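Local atomic coordinates of gamma-resorcylate decarboxylase (Polaromonas, PDB entry 4QRO), a protein that probably catalyses the manganese-dependent, non-oxidative decarboxylation of gamma-resorcylate (2,6-dihydroxybenzoate) to resorcinol, as a member of the amidohydrolase superfamily. Residues 257-262 and 275-280; 263-268 and 289-294; 282-287 and 298-303. All blocks are in the same frame, centred on the assembly; numbering follows the deposited sequence.

Contact 1. Residues 257-262 and 275-280; sequences FYLTTS and LEIGAD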
# COMPACT_ATOMS: atom_id res chain seq x y z
N PHE A 257 -9.21 -15.14 0.99
CA PHE A 257 -8.86 -14.16 2.01
C PHE A 257 -10.03 -13.66 2.84
O PHE A 257 -11.16 -13.54 2.36
CB PHE A 257 -8.11 -12.97 1.36
CG PHE A 257 -6.67 -13.29 1.06
CD1 PHE A 257 -6.34 -14.15 0.00
CD2 PHE A 257 -5.66 -12.85 1.88
CE1 PHE A 257 -5.02 -14.50 -0.24
CE2 PHE A 257 -4.34 -13.22 1.64
CZ PHE A 257 -4.03 -14.03 0.58
N TYR A 258 -9.72 -13.36 4.11
CA TYR A 258 -10.56 -12.63 5.05
C TYR A 258 -9.74 -11.44 5.59
O TYR A 258 -8.52 -11.53 5.71
CB TYR A 258 -11.05 -13.50 6.21
CG TYR A 258 -11.84 -14.72 5.77
CD1 TYR A 258 -11.18 -15.78 5.15
CD2 TYR A 258 -13.22 -14.81 5.96
CE1 TYR A 258 -11.86 -16.88 4.70
CE2 TYR A 258 -13.91 -15.96 5.54
CZ TYR A 258 -13.22 -16.97 4.89
OH TYR A 258 -13.83 -18.12 4.43
N LEU A 259 -10.41 -10.33 5.87
CA LEU A 259 -9.77 -9.11 6.40
C LEU A 259 -10.32 -8.80 7.77
O LEU A 259 -11.51 -8.93 7.97
CB LEU A 259 -10.12 -7.90 5.49
CG LEU A 259 -9.97 -8.15 4.00
CD1 LEU A 259 -10.20 -6.82 3.24
CD2 LEU A 259 -8.60 -8.76 3.69
N THR A 260 -9.47 -8.36 8.71
CA THR A 260 -9.99 -7.83 9.98
C THR A 260 -9.89 -6.33 10.07
O THR A 260 -9.18 -5.71 9.29
CB THR A 260 -9.37 -8.48 11.23
OG1 THR A 260 -8.13 -7.85 11.57
CG2 THR A 260 -9.15 -9.94 11.01
N THR A 261 -10.61 -5.77 11.05
CA THR A 261 -10.65 -4.32 11.25
C THR A 261 -9.54 -3.83 12.19
O THR A 261 -9.54 -2.68 12.59
CB THR A 261 -12.03 -3.87 11.80
OG1 THR A 261 -12.21 -4.36 13.14
CG2 THR A 261 -13.18 -4.38 10.91
N SER A 262 -8.58 -4.67 12.54
CA SER A 262 -7.60 -4.27 13.52
C SER A 262 -6.86 -2.99 13.12
O SER A 262 -6.40 -2.85 11.98
CB SER A 262 -6.59 -5.37 13.72
OG SER A 262 -5.95 -5.66 12.49
N LEU A 275 -17.16 -2.92 -0.54
CA LEU A 275 -17.49 -2.81 -1.95
C LEU A 275 -16.49 -3.48 -2.83
O LEU A 275 -16.66 -3.51 -4.07
CB LEU A 275 -17.63 -1.33 -2.33
CG LEU A 275 -18.83 -0.60 -1.70
CD1 LEU A 275 -18.83 0.86 -2.13
CD2 LEU A 275 -20.17 -1.25 -2.06
N GLU A 276 -15.44 -4.06 -2.23
CA GLU A 276 -14.46 -4.78 -2.98
C GLU A 276 -14.45 -6.26 -2.64
O GLU A 276 -14.45 -7.09 -3.54
CB GLU A 276 -13.06 -4.19 -2.79
CG GLU A 276 -12.84 -2.84 -3.49
CD GLU A 276 -12.70 -2.96 -5.00
OE1 GLU A 276 -12.38 -1.96 -5.69
OE2 GLU A 276 -12.88 -4.08 -5.51
N ILE A 277 -14.42 -6.61 -1.36
CA ILE A 277 -14.37 -8.03 -1.00
C ILE A 277 -15.68 -8.53 -0.36
O ILE A 277 -15.91 -9.75 -0.31
CB ILE A 277 -13.13 -8.33 -0.13
CG1 ILE A 277 -12.78 -9.84 -0.16
CG2 ILE A 277 -13.32 -7.88 1.32
CD1 ILE A 277 -11.52 -10.22 0.61
N GLY A 278 -16.48 -7.60 0.18
CA GLY A 278 -17.79 -7.91 0.75
C GLY A 278 -17.74 -8.14 2.26
O GLY A 278 -16.72 -8.64 2.79
N ALA A 279 -18.83 -7.80 2.93
CA ALA A 279 -18.91 -7.83 4.38
C ALA A 279 -18.82 -9.23 4.95
O ALA A 279 -18.50 -9.40 6.13
CB ALA A 279 -20.18 -7.16 4.88
N ASP A 280 -19.12 -10.24 4.14
CA ASP A 280 -18.99 -11.65 4.58
C ASP A 280 -17.55 -12.06 4.88
O ASP A 280 -17.34 -13.06 5.54
CB ASP A 280 -19.50 -12.63 3.50
CG ASP A 280 -21.02 -12.61 3.35
OD1 ASP A 280 -21.70 -12.07 4.21
OD2 ASP A 280 -21.52 -13.14 2.34

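Contact 2. Residues 263-268 and 289-294; sequences GNFRTQ and PFENID. With 38L (2-nitrobenzene-1,3-diol), chain M; ACT (acetate ion), chain L.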
# COMPACT_ATOMS: atom_id res chain seq x y z
N GLY A 263 -6.73 -2.09 14.09
CA GLY A 263 -5.92 -0.90 13.94
C GLY A 263 -6.27 -0.04 12.75
O GLY A 263 -5.44 0.72 12.28
N ASN A 264 -7.50 -0.14 12.25
CA ASN A 264 -7.87 0.66 11.06
C ASN A 264 -9.35 1.07 11.16
O ASN A 264 -10.24 0.65 10.39
CB ASN A 264 -7.49 -0.09 9.77
CG ASN A 264 -7.14 0.87 8.61
OD1 ASN A 264 -7.48 2.06 8.63
ND2 ASN A 264 -6.48 0.34 7.59
N PHE A 265 -9.61 1.89 12.18
CA PHE A 265 -10.96 2.25 12.61
C PHE A 265 -11.44 3.47 11.81
O PHE A 265 -11.60 4.58 12.36
CB PHE A 265 -10.95 2.56 14.09
CG PHE A 265 -10.20 1.54 14.93
CD1 PHE A 265 -10.39 0.17 14.72
CD2 PHE A 265 -9.31 1.95 15.92
CE1 PHE A 265 -9.71 -0.77 15.48
CE2 PHE A 265 -8.62 1.01 16.69
CZ PHE A 265 -8.81 -0.34 16.47
N ARG A 266 -11.66 3.20 10.52
CA ARG A 266 -11.92 4.23 9.53
C ARG A 266 -13.07 3.75 8.63
O ARG A 266 -12.94 2.76 7.87
CB ARG A 266 -10.66 4.51 8.72
CG ARG A 266 -10.79 5.70 7.75
CD ARG A 266 -11.16 6.97 8.47
NE ARG A 266 -10.95 8.17 7.65
CZ ARG A 266 -11.06 9.41 8.12
NH1 ARG A 266 -11.40 9.59 9.39
NH2 ARG A 266 -10.84 10.46 7.30
N THR A 267 -14.19 4.45 8.73
CA THR A 267 -15.40 4.06 8.04
C THR A 267 -15.22 4.07 6.52
O THR A 267 -15.63 3.12 5.85
CB THR A 267 -16.58 4.95 8.47
OG1 THR A 267 -16.85 4.70 9.85
CG2 THR A 267 -17.83 4.68 7.67
N GLN A 268 -14.60 5.12 5.97
CA GLN A 268 -14.37 5.12 4.51
C GLN A 268 -13.63 3.87 4.03
O GLN A 268 -13.95 3.30 2.98
CB GLN A 268 -13.57 6.36 4.09
CG GLN A 268 -14.31 7.67 4.26
CD GLN A 268 -14.02 8.37 5.56
OE1 GLN A 268 -13.99 7.75 6.64
NE2 GLN A 268 -13.87 9.68 5.49
N PRO A 289 -2.86 -5.20 22.50
CA PRO A 289 -2.85 -3.97 23.31
C PRO A 289 -2.19 -2.76 22.67
O PRO A 289 -1.97 -1.73 23.34
CB PRO A 289 -2.07 -4.41 24.55
CG PRO A 289 -1.05 -5.32 23.98
CD PRO A 289 -1.73 -6.07 22.87
N PHE A 290 -1.93 -2.86 21.37
CA PHE A 290 -1.27 -1.78 20.64
C PHE A 290 -2.29 -0.72 20.24
O PHE A 290 -1.92 0.45 19.96
CB PHE A 290 -0.53 -2.36 19.41
CG PHE A 290 0.49 -3.39 19.78
CD1 PHE A 290 1.70 -3.03 20.32
CD2 PHE A 290 0.22 -4.76 19.63
CE1 PHE A 290 2.62 -3.98 20.70
CE2 PHE A 290 1.15 -5.73 20.00
CZ PHE A 290 2.36 -5.33 20.52
N GLU A 291 -3.56 -1.14 20.18
CA GLU A 291 -4.72 -0.27 20.12
C GLU A 291 -5.62 -0.54 21.31
O GLU A 291 -5.67 -1.68 21.82
CB GLU A 291 -5.55 -0.55 18.88
CG GLU A 291 -4.82 -0.47 17.58
CD GLU A 291 -4.43 0.94 17.23
OE1 GLU A 291 -4.98 1.89 17.85
OE2 GLU A 291 -3.55 1.06 16.36
N ASN A 292 -6.35 0.49 21.73
CA ASN A 292 -7.35 0.36 22.81
C ASN A 292 -8.58 -0.41 22.37
O ASN A 292 -9.11 -0.18 21.27
CB ASN A 292 -7.82 1.72 23.32
CG ASN A 292 -6.91 2.32 24.37
OD1 ASN A 292 -5.78 1.86 24.61
ND2 ASN A 292 -7.41 3.35 25.05
N ILE A 293 -9.04 -1.31 23.24
CA ILE A 293 -10.31 -1.97 23.08
C ILE A 293 -11.46 -0.96 22.96
O ILE A 293 -12.31 -1.11 22.08
CB ILE A 293 -10.58 -2.99 24.22
CG1 ILE A 293 -9.66 -4.21 24.07
CG2 ILE A 293 -12.04 -3.44 24.22
CD1 ILE A 293 -9.46 -5.00 25.35
N ASP A 294 -11.48 0.09 23.78
CA ASP A 294 -12.62 1.03 23.71
C ASP A 294 -12.65 1.82 22.39
O ASP A 294 -13.73 2.03 21.82
CB ASP A 294 -12.74 1.96 24.95
CG ASP A 294 -11.54 2.90 25.14
OD1 ASP A 294 -10.52 2.79 24.44
OD2 ASP A 294 -11.64 3.77 26.05
OAK 38L M . -0.39 -5.01 14.30
NAG 38L M . 0.04 -3.93 14.63
OAJ 38L M . -0.19 -2.97 13.90
CAA 38L M . 0.78 -3.81 15.83
CAF 38L M . 1.28 -2.55 16.15
OAH 38L M . 0.57 -1.44 15.84
CAE 38L M . 2.52 -2.43 16.80
CAD 38L M . 3.22 -3.57 17.17
CAC 38L M . 2.65 -4.83 17.01
CAB 38L M . 1.41 -4.94 16.38
OAI 38L M . 0.83 -6.18 16.29
C ACT L . -9.37 0.44 26.89
O ACT L . -9.24 -0.14 25.80
OXT ACT L . -10.50 0.86 27.22
CH3 ACT L . -8.18 0.61 27.78

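Contact 3. Residues 282-287 and 298-303; sequences ILFSTD and DWFENT. With MN (manganese (II) ion), chain K; 38L (2-nitrobenzene-1,3-diol), chain M.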
# COMPACT_ATOMS: atom_id res chain seq x y z
N ILE A 282 -15.16 -9.80 6.16
CA ILE A 282 -14.61 -8.81 7.07
C ILE A 282 -14.95 -9.18 8.52
O ILE A 282 -16.08 -9.52 8.83
CB ILE A 282 -15.11 -7.40 6.69
CG1 ILE A 282 -14.66 -7.10 5.25
CG2 ILE A 282 -14.48 -6.36 7.60
CD1 ILE A 282 -15.21 -5.82 4.67
N LEU A 283 -13.92 -9.17 9.37
CA LEU A 283 -14.02 -9.57 10.75
C LEU A 283 -13.61 -8.43 11.69
O LEU A 283 -12.60 -7.79 11.47
CB LEU A 283 -13.10 -10.77 11.00
CG LEU A 283 -13.09 -11.90 9.95
CD1 LEU A 283 -12.13 -13.02 10.31
CD2 LEU A 283 -14.47 -12.47 9.81
N PHE A 284 -14.38 -8.24 12.76
CA PHE A 284 -14.00 -7.32 13.82
C PHE A 284 -12.71 -7.81 14.48
O PHE A 284 -12.51 -9.01 14.63
CB PHE A 284 -15.13 -7.17 14.85
CG PHE A 284 -14.77 -6.28 16.02
CD1 PHE A 284 -14.67 -4.90 15.89
CD2 PHE A 284 -14.50 -6.83 17.26
CE1 PHE A 284 -14.37 -4.11 16.98
CE2 PHE A 284 -14.17 -6.05 18.34
CZ PHE A 284 -14.09 -4.68 18.20
N SER A 285 -11.82 -6.88 14.79
CA SER A 285 -10.66 -7.15 15.65
C SER A 285 -10.15 -5.82 16.12
O SER A 285 -10.54 -4.79 15.58
CB SER A 285 -9.56 -7.91 14.90
OG SER A 285 -9.95 -9.27 14.72
N THR A 286 -9.30 -5.83 17.14
CA THR A 286 -8.89 -4.61 17.80
C THR A 286 -7.39 -4.30 17.64
O THR A 286 -7.05 -3.13 17.47
CB THR A 286 -9.24 -4.65 19.31
OG1 THR A 286 -8.40 -5.60 19.96
CG2 THR A 286 -10.68 -5.03 19.54
N ASP A 287 -6.52 -5.32 17.68
CA ASP A 287 -5.06 -5.15 17.82
C ASP A 287 -4.64 -4.75 19.25
O ASP A 287 -3.55 -4.23 19.45
CB ASP A 287 -4.52 -4.14 16.82
CG ASP A 287 -3.12 -4.50 16.32
OD1 ASP A 287 -2.50 -5.50 16.79
OD2 ASP A 287 -2.65 -3.76 15.43
N ASP A 298 -15.99 1.24 20.16
CA ASP A 298 -16.82 2.45 19.96
C ASP A 298 -16.93 2.85 18.47
O ASP A 298 -18.00 3.27 18.00
CB ASP A 298 -16.21 3.61 20.76
CG ASP A 298 -16.41 3.45 22.27
OD1 ASP A 298 -17.23 2.60 22.69
OD2 ASP A 298 -15.77 4.19 23.03
N TRP A 299 -15.82 2.77 17.75
CA TRP A 299 -15.85 3.01 16.31
C TRP A 299 -16.77 2.00 15.63
O TRP A 299 -17.68 2.39 14.89
CB TRP A 299 -14.46 2.96 15.68
CG TRP A 299 -14.57 2.83 14.19
CD1 TRP A 299 -14.88 3.83 13.29
CD2 TRP A 299 -14.42 1.64 13.42
NE1 TRP A 299 -14.92 3.33 12.03
CE2 TRP A 299 -14.68 1.97 12.08
CE3 TRP A 299 -14.12 0.30 13.75
CZ2 TRP A 299 -14.58 1.03 11.05
CZ3 TRP A 299 -14.02 -0.62 12.74
CH2 TRP A 299 -14.27 -0.26 11.40
N PHE A 300 -16.58 0.70 15.90
CA PHE A 300 -17.36 -0.33 15.20
C PHE A 300 -18.85 -0.29 15.55
O PHE A 300 -19.71 -0.56 14.69
CB PHE A 300 -16.81 -1.72 15.48
CG PHE A 300 -17.57 -2.81 14.77
CD1 PHE A 300 -17.44 -2.97 13.40
CD2 PHE A 300 -18.42 -3.66 15.47
CE1 PHE A 300 -18.15 -3.98 12.75
CE2 PHE A 300 -19.15 -4.65 14.82
CZ PHE A 300 -18.99 -4.81 13.45
N GLU A 301 -19.16 0.07 16.79
CA GLU A 301 -20.53 0.20 17.28
C GLU A 301 -21.39 1.09 16.39
O GLU A 301 -22.58 0.82 16.18
CB GLU A 301 -20.50 0.83 18.68
CG GLU A 301 -21.86 0.96 19.37
CD GLU A 301 -22.37 -0.36 19.89
OE1 GLU A 301 -23.46 -0.36 20.50
OE2 GLU A 301 -21.70 -1.40 19.70
N ASN A 302 -20.77 2.15 15.87
CA ASN A 302 -21.46 3.22 15.16
C ASN A 302 -21.05 3.41 13.72
O ASN A 302 -21.53 4.37 13.08
CB ASN A 302 -21.20 4.55 15.90
CG ASN A 302 -21.84 4.58 17.28
OD1 ASN A 302 -23.00 4.22 17.45
ND2 ASN A 302 -21.08 5.00 18.28
N THR A 303 -20.15 2.59 13.19
CA THR A 303 -19.74 2.77 11.78
C THR A 303 -20.95 2.57 10.84
O THR A 303 -21.92 1.87 11.16
CB THR A 303 -18.54 1.91 11.41
OG1 THR A 303 -18.05 2.29 10.12
CG2 THR A 303 -18.92 0.42 11.45
MN MN K . -1.17 -6.77 15.64
OAK 38L M . -0.39 -5.01 14.30
NAG 38L M . 0.04 -3.93 14.63
OAJ 38L M . -0.19 -2.97 13.90
CAA 38L M . 0.78 -3.81 15.83
CAF 38L M . 1.28 -2.55 16.15
OAH 38L M . 0.57 -1.44 15.84
CAE 38L M . 2.52 -2.43 16.80
CAD 38L M . 3.22 -3.57 17.17
CAC 38L M . 2.65 -4.83 17.01
CAB 38L M . 1.41 -4.94 16.38
OAI 38L M . 0.83 -6.18 16.29

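Contact 1. Residues 257-262 and 275-280
Phe257, at the start of strand 257-260, meets Ile277 mainly through its backbone: the carbonyl O of Phe257 lies 3.8 Å from CD1 of Ile277, while the ring leads off to Ile214 and Leu216 of the neighbouring strand 214-216. The same oxygen accepts a hydrogen bond from Arg281, so the methyl group only brushes a carbonyl that is already engaged. Tyr258 touches the other segment loosely, its CE2 being 4.5 Å from the carbonyl O of Asp280; the ring also forms a cation-pi pair with Arg281. The apolar contact is made by Leu259 and Ile277. Their side chains reach toward each other tip to tip, and CD1 of Leu259 comes to 3.8 Å from CG2 of Ile277. With CG1 of Ile277 anti to the backbone N (chi1 -159°), the longer branch extends to the Phe257 carbonyl and the CG2 methyl is left to face the leucine. Phe253 of helix 249-256 packs against both Leu259 and Ile277. Beyond Ile277 the chain turns at Gly278, whose positive phi (94°) follows the end of helix 267-276 and leads it toward strand 282-283. No hydrogen bond joins the two segments, so between them the contact is mainly aliphatic packing, with the polar groups at its margin served by other residues, as Asp280 is by its salt bridge to Lys312.

Contact 2. Residues 263-268 and 289-294
Glu291 and Phe265 make the van der Waals part of this buried contact, their side chains sliding past each other in opposite directions. The CB and CG atoms of Glu291 pass the outer end of the ring, CG lying 4.1 Å from CZ of Phe265, and the carboxylate plane stands 87° from that of the ring. Its OE1 is 3.9 Å from CE2 of Phe265. Gly263 CA packs 3.8 Å from CG of Glu291. A bend at chi2 of -70° folds the glutamate back over this glycine, where a beta carbon would come close to OE2.

No hydrogen bond crosses between the segments. Phe265 centres an inverse gamma turn, with a weak bond from Arg266 N to Asn264 O. Asn292 ND2 donates to OD1 of Asp294 at 3.2 Å, on the syn side of the carboxylate, and the backbone N of Asp294 binds an acetate, probably from the crystallisation liquor. The buried OE2 of Glu291 accepts a hydrogen bond from the backbone N of Asn234 of the second subunit, which ties the carboxylate to the dimer interface.

The inhibitor, 2-nitrobenzene-1,3-diol, lies over one face of the Phe290 ring, its CAC 3.5 Å from CE2 of Phe290. Phe290 thus lines the inhibitor pocket of this amidohydrolase-family enzyme, with the Glu291 packing behind it, and Arg229 and Asn234 of the second subunit hydrogen-bond the inhibitor.

Contact 3. Residues 282-287 and 298-303
Both Phe284 and Phe300 carry CG opposite the backbone N (chi1 177° and -179°), which sends the ring just after strand 282-283 and the helix ring toward each other. They meet at a slant, with centroids 5.2 Å apart and planes inclined by 42°. Phe284 CD1 lies over one face of the Phe300 ring, 3.7 Å from its CG, while CE1 of Phe284 reaches CB of Phe300, also at 3.7 Å. The helix is therefore gripped at the root of its phenylalanine as well as on the ring. Replacing Phe284 by alanine removes CD1 and CE1, and is likely to leave the Phe300 ring and CB without their partner and open a gap beside the helix. Next along the chain, Ser285 OG donates to the carbonyl O of Phe284 at 2.6 Å. The segment then runs on to Asp287, whose OD1 binds manganese at 2.2 Å beside Glu8, His10 and His164, with the inhibitor's OAK and OAI on the same metal. Away from that site, the phenylalanine pair seats helix 293-302 against the end of strand 282-283, with Lys4 of strand 4-11 touching both side chains and Ile313 of helix 307-321 packing on Phe300.

Contacts 1 and 3 share a sheet: their centres are 12 Å apart, and neighbouring strands 257-260 and 282-283 are probably joined by hydrogen bonds from Leu283 N to Leu259 O (2.8 Å) and from Thr261 N to Leu283 O (2.9 Å). Contacts 2 and 3, about 7 Å between centres, both use helix 293-302; Thr267 OG1 lies 2.7 Å from Thr303 OG1, a probable hydrogen bond. Contacts 1 and 2, with centres 15 Å apart, share helix 267-276, and both touch the second subunit. The segments of contacts 2 and 3 also carry pocket residues, Phe290 and the metal ligand Asp287, whereas the Leu259 side chain of contact 1 is about 13 Å from the inhibitor and 14 Å from manganese.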